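Local coordinates for HhaI Restriction Endonuclease (Haemophilus parahaemolyticus, PDB 6UKI), which recognises the DNA sequence GCGC as a type II restriction endonuclease and cleaves the phosphodiester bonds of the duplex there, at a contact of chain A with DNA. Residues are numbered along the deposited sequence; one frame, centred on the assembly and turned at random.

A contact of chain A with DNA. Residues 162, 165-167. With nucleotides of chain B.
Arg162 and Asn165 meet the DG3 phosphate from backbone in extended conformations, Arg162 in the short strand 162-163 and Asn165 in the following loop, whereas Ser166 and Lys167 have helical torsions just ahead of helix 169-179. The phosphate oxygen OP2 of DG3 in chain B is shared by two donors. Arg162 gives it a salt bridge and a hydrogen bond from the guanidinium nitrogen NH1, at 2.6 Å, nearly straight at the hydrogen (173°). The oxygen lies at the edge of the guanidinium, almost in its plane, while one face of the group is turned to the deoxyribose, with C2' of DG3 above its centre. With CG turned back over the main chain (chi1 66°) and the chain stretched out from CG to NE, the guanidinium of Arg162 is carried from strand 162-163 to the phosphate. Asn165 reaches the same oxygen at an acute angle to the arginine bond: its amide nitrogen ND2 donates a hydrogen bond of 2.9 Å to OP2 of DG3, with the oxygen close to the amide plane and the bond more bent (151°). The pair therefore clasps one oxygen from two directions, and the positive guanidinium would help to offset the phosphate charge. One step upstream, the hydroxyl OG of Ser166 makes a weak hydrogen bond with the phosphate oxygen OP1 of DT2, at 3.4 Å. The aliphatic part of Lys167 packs from the DT2 phosphate, with CB 3.3 Å from OP1 of DT2, past the sugar, with CD 4.1 Å from C3' of DT2, to the DG3 phosphate, where CD is 3.4 Å from OP1 of DG3. Its chain bends at chi2 and again at chi4, leaving the ammonium nitrogen NZ 4.9 Å from OP1 of DG3, so any attraction there would be long-range. The contacts fall on phosphates and deoxyribose of two paired nucleotides and make no hydrogen bond to a base; this patch probably serves as a backbone clamp that helps hold and align the duplex, probably without itself reading the sequence.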
# COMPACT_ATOMS: atom_id res chain seq x y z
N ARG A 162 11.49 -8.56 7.68
CA ARG A 162 12.79 -8.67 7.03
C ARG A 162 13.19 -10.13 7.07
O ARG A 162 12.66 -10.92 7.85
CB ARG A 162 13.85 -7.78 7.71
CG ARG A 162 14.21 -8.20 9.13
CD ARG A 162 15.05 -7.13 9.83
NE ARG A 162 15.02 -7.26 11.29
CZ ARG A 162 16.07 -7.59 12.04
NH1 ARG A 162 17.25 -7.81 11.47
NH2 ARG A 162 15.94 -7.68 13.36
N ASN A 165 18.37 -13.50 9.20
CA ASN A 165 19.79 -13.30 8.96
C ASN A 165 20.60 -14.28 9.79
O ASN A 165 20.09 -14.98 10.67
CB ASN A 165 20.20 -11.85 9.26
CG ASN A 165 19.86 -11.41 10.69
OD1 ASN A 165 19.84 -12.21 11.63
ND2 ASN A 165 19.62 -10.11 10.86
N SER A 166 21.91 -14.32 9.50
CA SER A 166 22.80 -15.25 10.19
C SER A 166 22.93 -14.91 11.67
O SER A 166 23.08 -15.82 12.50
CB SER A 166 24.17 -15.25 9.52
OG SER A 166 24.53 -13.94 9.12
N LYS A 167 22.88 -13.62 12.02
CA LYS A 167 23.09 -13.22 13.41
C LYS A 167 22.04 -13.83 14.33
O LYS A 167 22.36 -14.28 15.44
CB LYS A 167 23.08 -11.69 13.52
CG LYS A 167 23.66 -11.14 14.81
CD LYS A 167 22.88 -9.92 15.29
CE LYS A 167 23.40 -9.40 16.63
NZ LYS A 167 23.63 -10.51 17.60
P DT B 2 24.12 -10.09 9.73
OP1 DT B 2 24.73 -10.95 10.76
OP2 DT B 2 23.14 -10.65 8.78
O5' DT B 2 23.46 -8.82 10.46
C5' DT B 2 24.16 -8.16 11.52
C4' DT B 2 23.32 -7.05 12.12
O4' DT B 2 23.39 -5.87 11.28
C3' DT B 2 21.83 -7.37 12.28
O3' DT B 2 21.40 -7.02 13.59
C2' DT B 2 21.15 -6.50 11.21
C1' DT B 2 22.10 -5.32 11.12
N1 DT B 2 22.05 -4.62 9.82
C2 DT B 2 21.86 -3.26 9.79
O2 DT B 2 21.72 -2.58 10.80
N3 DT B 2 21.84 -2.70 8.54
C4 DT B 2 21.98 -3.36 7.33
O4 DT B 2 21.94 -2.77 6.26
C5 DT B 2 22.18 -4.79 7.43
C7 DT B 2 22.35 -5.62 6.19
C6 DT B 2 22.20 -5.34 8.66
P DG B 3 19.94 -7.44 14.10
OP1 DG B 3 20.08 -7.98 15.47
OP2 DG B 3 19.30 -8.26 13.06
O5' DG B 3 19.16 -6.05 14.16
C5' DG B 3 19.71 -4.96 14.89
C4' DG B 3 18.95 -3.69 14.59
O4' DG B 3 19.25 -3.26 13.24
C3' DG B 3 17.43 -3.81 14.69
O3' DG B 3 16.91 -2.79 15.54
C2' DG B 3 16.95 -3.67 13.23
C1' DG B 3 18.06 -2.84 12.61
N9 DG B 3 18.21 -3.04 11.16
C8 DG B 3 18.37 -4.24 10.50
N7 DG B 3 18.50 -4.12 9.21
C5 DG B 3 18.42 -2.75 8.99
C6 DG B 3 18.50 -2.02 7.78
O6 DG B 3 18.65 -2.45 6.63
N1 DG B 3 18.38 -0.64 8.00
C2 DG B 3 18.21 -0.05 9.23
N2 DG B 3 18.11 1.29 9.24
N3 DG B 3 18.13 -0.73 10.38
C4 DG B 3 18.25 -2.07 10.18